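Condensin complex subunit 3 (PDB 5OQR) serves as a regulatory subunit of condensin, the complex required to convert interphase chromatin into mitotic-like condensed chromosomes. Local coordinates at residues Cys541-Ile544 with Arg545-Asp549; Ile552-Lys556 with Ala557-Glu561; Ala591-Leu594 with Val595-Tyr599. All blocks are in the same frame, centred on the assembly; numbering follows the deposited sequence.

Contact 1 of 3, residues Cys541-Ile544 with Arg545-Asp549; sequences CTAI and RTLTD
Arg545 folds its side chain back over Cys541, one turn earlier in a regular alpha-helix, residues 537-554 of the HEAT-repeat solenoid; this stretch lies in HEAT repeat 8. CG sits beside the backbone N of Arg545 (chi1 -60°), and the chain then runs extended from CG to NE toward the start of the helix. CG passes Cys541 O at 3.2 Å, and farther on NH2 of Arg545 lies 3.6 Å from CB of Cys541. The carbonyl oxygen of Cys541 lies over one face of the guanidinium, an approach that makes no hydrogen bond with NH1; that oxygen instead accepts the backbone N of Arg545. Arg545 also packs on an aromatic side chain of another protein's chain. Ile544 turns away from the following turn into the solenoid interior, against Leu585 and Ala589 of helix 580-597, Tyr532 of helix 518-534 and Ile569 of helix 563-574. Its CG2 still brushes Thr548 OG1 at 4.0 Å. Two threonines tie their hydroxyls back to the helix: Thr546 OG1 donates to Thr542 O at 2.6 Å. Thr542 O also accepts Thr546 N, and Thr542 CG2 lies 3.9 Å from Thr546 OG1, itself hydrogen-bonded with Ser511 OG. Thr548 repeats the scheme two residues on, where Ile544 O accepts both Thr548 OG1 (2.6 Å) and Thr548 N (3.0 Å), the two donors arriving from opposite faces of the carbonyl plane.

Contact 2 of 3, residues Ile552-Lys556 with Ala557-Glu561; sequences IQHGK and AKFTE
Phe559 brings its ring back against the end of helix 537-554, where His554 and Gly555 meet its edge. Gly555 is the glycine with positive phi (113°) that ends the helix; at its backbone angles a CB would collide with the carbonyl O of His554, reason enough for a glycine here. This change of course directs the Gly555 carbonyl at the ring: its O lies in the ring plane, 3.3 Å from Phe559 CD1. Farther along the same edge, His554 CB is 3.9 Å from Phe559 CE1. Phe559 CZ in turn lies at the edge of the imidazole, near its plane, 4.2 Å from His554 CD2. Lys558 CB lies over one face of the phenyl, and the side chain of Phe559 is buried. The other half of the turn is looser. A weak, long hydrogen bond from Phe559 N to Lys556 O (3.4 Å) spans it, and Ala557 and Thr560 sit at the solvent side. There Thr560 OG1 donates to Ala557 O at 3.0 Å, approaching from above the carbonyl plane. The lysines lead away from the turn: Lys556, bent at chi3 (-46°), carries NZ to His598 O, and Lys558 makes a salt bridge with Asp519. His554 NE2 is hydrogen-bonded to Cys514 O. The turn thus joins helix 537-554 to helix 563-574, with His554 packed on Ala518 and Ala521 of helix 518-534 and Phe559 packed on Val525 of that helix and on Met550 and Leu551 of helix 537-554.

Contact 3 of 3, residues Ala591-Leu594 with Val595-Tyr599; sequences AKLL and VILHY
Leu593 and Tyr599 run alongside each other in the same direction across the end of helix 580-597. Leu593 begins with CB, 3.8 Å from Tyr599 CB. Its CG stands beside the backbone N (chi1 -71°), and the fork beyond it divides between two partners. CD1 lies 3.8 Å from Tyr599 CD2, meeting the ring obliquely, while CD2 touches Leu597 CD2 at 4.1 Å. The leucine thus touches both the last helical turn and the departing chain, and Leu570 of helix 563-574 packs against it. Its carbonyl is shared as well: Leu593 O accepts Leu597 N at 3.0 Å and Tyr599 N at 3.3 Å from opposite faces of its plane. Leu594 O takes His598 N, and Leu594 CD1 lies 3.4 Å from Tyr599 O. His598 ND1 is hydrogen-bonded to Asp601 OD2, on the first residue of helix 601-613. Lys592 NZ is hydrogen-bonded to the backbone of another protein's chain and makes a cation-pi contact with one of its aromatic side chains. Helix 580-597 ends in a pi-type turn at 595-597, His598 leaves with positive phi (52°), and a short link leads to helix 601-613: a helix-to-helix turn of the HEAT-type solenoid.

All three contacts are local, and together they follow neighbouring helices of the HEAT solenoid. Contact 1 is buried in mid-helix, contact 2 is a surface turn, and contact 3, partly buried, ends helix 580-597. Contacts 1 and 2 share helix 537-554, which helix 580-597 flanks: Thr548 CG2 packs on Lys592 CD and on Leu593 CD2, while Ile552 CD1 meets Ile596 CD1 at 3.8 Å. Regular i to i+4 bonds, reinforced by threonine hydroxyls, dominate the first; the second relies on an aromatic edge and one weak backbone bond; the third on leucine packing and a pi-type turn with bonds out of the carbonyl plane. Residues of each contact also face the other protein's chain.

Contact 1 of 3, residues Cys541-Ile544 with Arg545-Asp549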
loop_
_atom_site.group_PDB
_atom_site.type_symbol
_atom_site.label_atom_id
_atom_site.label_comp_id
_atom_site.label_asym_id
_atom_site.label_seq_id
_atom_site.Cartn_x
_atom_site.Cartn_y
_atom_site.Cartn_z
ATOM N N CYS A 541 -16.105 -21.839 3.322
ATOM C CA CYS A 541 -14.739 -21.381 3.551
ATOM C C CYS A 541 -13.881 -22.479 4.165
ATOM O O CYS A 541 -12.680 -22.552 3.890
ATOM C CB CYS A 541 -14.741 -20.146 4.448
ATOM S SG CYS A 541 -15.550 -18.710 3.733
ATOM N N THR A 542 -14.473 -23.339 4.992
ATOM C CA THR A 542 -13.717 -24.449 5.561
ATOM C C THR A 542 -13.340 -25.454 4.483
ATOM O O THR A 542 -12.245 -26.024 4.511
ATOM C CB THR A 542 -14.528 -25.122 6.673
ATOM O OG1 THR A 542 -14.684 -24.212 7.765
ATOM C CG2 THR A 542 -13.837 -26.385 7.180
ATOM N N ALA A 543 -14.236 -25.680 3.523
ATOM C CA ALA A 543 -13.945 -26.604 2.433
ATOM C C ALA A 543 -12.811 -26.082 1.561
ATOM O O ALA A 543 -11.883 -26.826 1.225
ATOM C CB ALA A 543 -15.203 -26.838 1.601
ATOM N N ILE A 544 -12.866 -24.802 1.185
ATOM C CA ILE A 544 -11.844 -24.234 0.307
ATOM C C ILE A 544 -10.467 -24.349 0.948
ATOM O O ILE A 544 -9.496 -24.761 0.303
ATOM C CB ILE A 544 -12.179 -22.769 -0.036
ATOM C CG1 ILE A 544 -13.529 -22.664 -0.753
ATOM C CG2 ILE A 544 -11.079 -22.146 -0.894
ATOM C CD1 ILE A 544 -13.579 -23.311 -2.120
ATOM N N ARG A 545 -10.355 -23.970 2.221
ATOM C CA ARG A 545 -9.062 -24.042 2.893
ATOM C C ARG A 545 -8.583 -25.481 3.011
ATOM O O ARG A 545 -7.401 -25.773 2.798
ATOM C CB ARG A 545 -9.146 -23.403 4.280
ATOM C CG ARG A 545 -9.532 -21.936 4.289
ATOM C CD ARG A 545 -9.351 -21.337 5.678
ATOM N NE ARG A 545 -10.131 -20.118 5.862
ATOM C CZ ARG A 545 -11.361 -20.078 6.362
ATOM N NH1 ARG A 545 -11.974 -21.192 6.737
ATOM N NH2 ARG A 545 -11.983 -18.916 6.488
ATOM N N THR A 546 -9.487 -26.396 3.354
ATOM C CA THR A 546 -9.099 -27.788 3.555
ATOM C C THR A 546 -8.624 -28.417 2.254
ATOM O O THR A 546 -7.524 -28.975 2.187
ATOM C CB THR A 546 -10.274 -28.575 4.132
ATOM O OG1 THR A 546 -10.743 -27.926 5.318
ATOM C CG2 THR A 546 -9.858 -29.996 4.463
ATOM N N LEU A 547 -9.445 -28.338 1.206
ATOM C CA LEU A 547 -9.083 -28.947 -0.069
ATOM C C LEU A 547 -7.831 -28.303 -0.650
ATOM O O LEU A 547 -6.978 -28.993 -1.220
ATOM C CB LEU A 547 -10.258 -28.843 -1.039
ATOM C CG LEU A 547 -11.430 -29.759 -0.673
ATOM C CD1 LEU A 547 -12.737 -29.230 -1.223
ATOM C CD2 LEU A 547 -11.175 -31.159 -1.179
ATOM N N THR A 548 -7.689 -26.986 -0.502
ATOM C CA THR A 548 -6.493 -26.319 -1.001
ATOM C C THR A 548 -5.253 -26.790 -0.255
ATOM O O THR A 548 -4.204 -27.024 -0.866
ATOM C CB THR A 548 -6.641 -24.800 -0.883
ATOM O OG1 THR A 548 -7.776 -24.367 -1.639
ATOM C CG2 THR A 548 -5.405 -24.091 -1.417
ATOM N N ASP A 549 -5.349 -26.933 1.067
ATOM C CA ASP A 549 -4.189 -27.351 1.845
ATOM C C ASP A 549 -3.859 -28.821 1.625
ATOM O O ASP A 549 -2.684 -29.197 1.653
ATOM C CB ASP A 549 -4.428 -27.069 3.326
ATOM C CG ASP A 549 -4.217 -25.610 3.679
ATOM O OD1 ASP A 549 -4.122 -24.779 2.751
ATOM O OD2 ASP A 549 -4.146 -25.291 4.884
#

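Contact 2 of 3, residues Ile552-Lys556 with Ala557-Glu561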
loop_
_atom_site.group_PDB
_atom_site.type_symbol
_atom_site.label_atom_id
_atom_site.label_comp_id
_atom_site.label_asym_id
_atom_site.label_seq_id
_atom_site.Cartn_x
_atom_site.Cartn_y
_atom_site.Cartn_z
ATOM N N ILE A 552 -1.780 -28.804 -1.621
ATOM C CA ILE A 552 -0.436 -28.278 -1.413
ATOM C C ILE A 552 0.385 -29.236 -0.561
ATOM O O ILE A 552 1.561 -29.491 -0.845
ATOM C CB ILE A 552 -0.513 -26.877 -0.780
ATOM C CG1 ILE A 552 -1.148 -25.895 -1.765
ATOM C CG2 ILE A 552 0.870 -26.389 -0.362
ATOM C CD1 ILE A 552 -1.626 -24.613 -1.130
ATOM N N GLN A 553 -0.217 -29.778 0.497
ATOM C CA GLN A 553 0.518 -30.652 1.404
ATOM C C GLN A 553 0.807 -32.000 0.759
ATOM O O GLN A 553 1.963 -32.430 0.688
ATOM C CB GLN A 553 -0.271 -30.834 2.703
ATOM C CG GLN A 553 0.342 -31.815 3.697
ATOM C CD GLN A 553 1.661 -31.331 4.263
ATOM O OE1 GLN A 553 1.877 -30.132 4.425
ATOM N NE2 GLN A 553 2.553 -32.264 4.566
ATOM N N HIS A 554 -0.231 -32.682 0.279
ATOM C CA HIS A 554 -0.102 -34.068 -0.149
ATOM C C HIS A 554 0.238 -34.225 -1.623
ATOM O O HIS A 554 0.690 -35.303 -2.023
ATOM C CB HIS A 554 -1.396 -34.829 0.150
ATOM C CG HIS A 554 -1.696 -34.944 1.610
ATOM N ND1 HIS A 554 -0.720 -35.201 2.548
ATOM C CD2 HIS A 554 -2.855 -34.822 2.297
ATOM C CE1 HIS A 554 -1.267 -35.241 3.748
ATOM N NE2 HIS A 554 -2.561 -35.015 3.623
ATOM N N GLY A 555 0.029 -33.199 -2.432
ATOM C CA GLY A 555 0.397 -33.253 -3.828
ATOM C C GLY A 555 -0.817 -33.219 -4.744
ATOM O O GLY A 555 -1.951 -33.493 -4.347
ATOM N N LYS A 556 -0.550 -32.881 -6.004
ATOM C CA LYS A 556 -1.599 -32.753 -7.008
ATOM C C LYS A 556 -2.088 -34.114 -7.489
ATOM O O LYS A 556 -3.292 -34.312 -7.684
ATOM C CB LYS A 556 -1.067 -31.936 -8.183
ATOM C CG LYS A 556 -2.114 -31.430 -9.146
ATOM C CD LYS A 556 -1.503 -31.097 -10.501
ATOM C CE LYS A 556 -0.221 -30.279 -10.376
ATOM N NZ LYS A 556 0.313 -29.881 -11.703
ATOM N N ALA A 557 -1.170 -35.063 -7.680
ATOM C CA ALA A 557 -1.511 -36.334 -8.306
ATOM C C ALA A 557 -2.413 -37.198 -7.439
ATOM O O ALA A 557 -3.097 -38.079 -7.969
ATOM C CB ALA A 557 -0.235 -37.105 -8.643
ATOM N N LYS A 558 -2.432 -36.972 -6.125
ATOM C CA LYS A 558 -3.207 -37.834 -5.239
ATOM C C LYS A 558 -4.706 -37.667 -5.452
ATOM O O LYS A 558 -5.469 -38.607 -5.205
ATOM C CB LYS A 558 -2.844 -37.544 -3.783
ATOM C CG LYS A 558 -3.515 -38.462 -2.759
ATOM C CD LYS A 558 -2.673 -39.688 -2.455
ATOM C CE LYS A 558 -3.444 -40.685 -1.603
ATOM N NZ LYS A 558 -2.605 -41.830 -1.160
ATOM N N PHE A 559 -5.150 -36.497 -5.917
ATOM C CA PHE A 559 -6.570 -36.162 -5.943
ATOM C C PHE A 559 -7.110 -35.965 -7.355
ATOM O O PHE A 559 -8.138 -35.306 -7.531
ATOM C CB PHE A 559 -6.823 -34.906 -5.109
ATOM C CG PHE A 559 -6.255 -34.978 -3.726
ATOM C CD1 PHE A 559 -4.995 -34.481 -3.456
ATOM C CD2 PHE A 559 -6.979 -35.549 -2.695
ATOM C CE1 PHE A 559 -4.469 -34.548 -2.183
ATOM C CE2 PHE A 559 -6.456 -35.619 -1.421
ATOM C CZ PHE A 559 -5.202 -35.119 -1.166
ATOM N N THR A 560 -6.450 -36.529 -8.367
ATOM C CA THR A 560 -6.883 -36.306 -9.741
ATOM C C THR A 560 -8.275 -36.859 -10.013
ATOM O O THR A 560 -8.921 -36.427 -10.972
ATOM C CB THR A 560 -5.875 -36.920 -10.714
ATOM O OG1 THR A 560 -5.186 -38.003 -10.078
ATOM C CG2 THR A 560 -4.869 -35.872 -11.167
ATOM N N GLU A 561 -8.757 -37.796 -9.192
ATOM C CA GLU A 561 -10.121 -38.288 -9.355
ATOM C C GLU A 561 -11.135 -37.205 -9.026
ATOM O O GLU A 561 -12.244 -37.202 -9.574
ATOM C CB GLU A 561 -10.370 -39.506 -8.465
ATOM C CG GLU A 561 -9.461 -40.695 -8.714
ATOM C CD GLU A 561 -8.096 -40.526 -8.077
ATOM O OE1 GLU A 561 -7.516 -39.425 -8.178
ATOM O OE2 GLU A 561 -7.606 -41.491 -7.460
#

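Contact 3 of 3, residues Ala591-Leu594 with Val595-Tyr599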
loop_
_atom_site.group_PDB
_atom_site.type_symbol
_atom_site.label_atom_id
_atom_site.label_comp_id
_atom_site.label_asym_id
_atom_site.label_seq_id
_atom_site.Cartn_x
_atom_site.Cartn_y
_atom_site.Cartn_z
ATOM N N ALA A 591 -4.754 -18.683 -6.421
ATOM C CA ALA A 591 -3.453 -18.037 -6.562
ATOM C C ALA A 591 -2.328 -18.934 -6.064
ATOM O O ALA A 591 -1.312 -19.105 -6.745
ATOM C CB ALA A 591 -3.449 -16.707 -5.812
ATOM N N LYS A 592 -2.482 -19.514 -4.870
ATOM C CA LYS A 592 -1.400 -20.327 -4.323
ATOM C C LYS A 592 -1.306 -21.683 -5.012
ATOM O O LYS A 592 -0.203 -22.218 -5.163
ATOM C CB LYS A 592 -1.553 -20.504 -2.808
ATOM C CG LYS A 592 -2.972 -20.632 -2.295
ATOM C CD LYS A 592 -3.014 -20.972 -0.812
ATOM C CE LYS A 592 -2.547 -19.807 0.051
ATOM N NZ LYS A 592 -2.524 -20.176 1.493
ATOM N N LEU A 593 -2.433 -22.250 -5.444
ATOM C CA LEU A 593 -2.376 -23.490 -6.212
ATOM C C LEU A 593 -1.605 -23.309 -7.515
ATOM O O LEU A 593 -0.916 -24.232 -7.961
ATOM C CB LEU A 593 -3.786 -23.999 -6.507
ATOM C CG LEU A 593 -4.602 -24.566 -5.347
ATOM C CD1 LEU A 593 -5.977 -24.977 -5.831
ATOM C CD2 LEU A 593 -3.898 -25.748 -4.706
ATOM N N LEU A 594 -1.706 -22.133 -8.137
ATOM C CA LEU A 594 -0.974 -21.884 -9.376
ATOM C C LEU A 594 0.518 -21.730 -9.113
ATOM O O LEU A 594 1.343 -22.390 -9.755
ATOM C CB LEU A 594 -1.533 -20.640 -10.070
ATOM C CG LEU A 594 -2.518 -20.852 -11.225
ATOM C CD1 LEU A 594 -3.575 -21.891 -10.897
ATOM C CD2 LEU A 594 -3.184 -19.537 -11.580
ATOM N N VAL A 595 0.886 -20.864 -8.171
ATOM C CA VAL A 595 2.298 -20.605 -7.909
ATOM C C VAL A 595 2.978 -21.838 -7.326
ATOM O O VAL A 595 4.099 -22.184 -7.711
ATOM C CB VAL A 595 2.448 -19.391 -6.975
ATOM C CG1 VAL A 595 3.910 -19.155 -6.631
ATOM C CG2 VAL A 595 1.849 -18.155 -7.620
ATOM N N ILE A 596 2.320 -22.510 -6.382
ATOM C CA ILE A 596 2.954 -23.617 -5.674
ATOM C C ILE A 596 2.932 -24.883 -6.519
ATOM O O ILE A 596 3.940 -25.588 -6.631
ATOM C CB ILE A 596 2.265 -23.846 -4.313
ATOM C CG1 ILE A 596 2.317 -22.578 -3.455
ATOM C CG2 ILE A 596 2.928 -24.996 -3.566
ATOM C CD1 ILE A 596 1.416 -22.635 -2.248
ATOM N N LEU A 597 1.784 -25.190 -7.122
ATOM C CA LEU A 597 1.561 -26.480 -7.758
ATOM C C LEU A 597 1.480 -26.430 -9.278
ATOM O O LEU A 597 1.606 -27.480 -9.913
ATOM C CB LEU A 597 0.261 -27.103 -7.226
ATOM C CG LEU A 597 0.362 -28.190 -6.153
ATOM C CD1 LEU A 597 1.319 -27.814 -5.039
ATOM C CD2 LEU A 597 -1.016 -28.479 -5.586
ATOM N N HIS A 598 1.282 -25.257 -9.874
ATOM C CA HIS A 598 0.891 -25.157 -11.277
ATOM C C HIS A 598 -0.336 -26.030 -11.530
ATOM O O HIS A 598 -0.320 -26.981 -12.311
ATOM C CB HIS A 598 2.043 -25.537 -12.213
ATOM C CG HIS A 598 3.084 -24.472 -12.352
ATOM N ND1 HIS A 598 2.784 -23.184 -12.739
ATOM C CD2 HIS A 598 4.424 -24.506 -12.168
ATOM C CE1 HIS A 598 3.892 -22.468 -12.777
ATOM N NE2 HIS A 598 4.903 -23.246 -12.436
ATOM N N TYR A 599 -1.412 -25.684 -10.830
ATOM C CA TYR A 599 -2.635 -26.484 -10.804
ATOM C C TYR A 599 -3.580 -25.961 -11.875
ATOM O O TYR A 599 -4.418 -25.092 -11.628
ATOM C CB TYR A 599 -3.263 -26.433 -9.417
ATOM C CG TYR A 599 -4.547 -27.217 -9.269
ATOM C CD1 TYR A 599 -4.529 -28.595 -9.127
ATOM C CD2 TYR A 599 -5.776 -26.576 -9.256
ATOM C CE1 TYR A 599 -5.697 -29.314 -8.988
ATOM C CE2 TYR A 599 -6.950 -27.286 -9.117
ATOM C CZ TYR A 599 -6.904 -28.656 -8.982
ATOM O OH TYR A 599 -8.071 -29.372 -8.842
#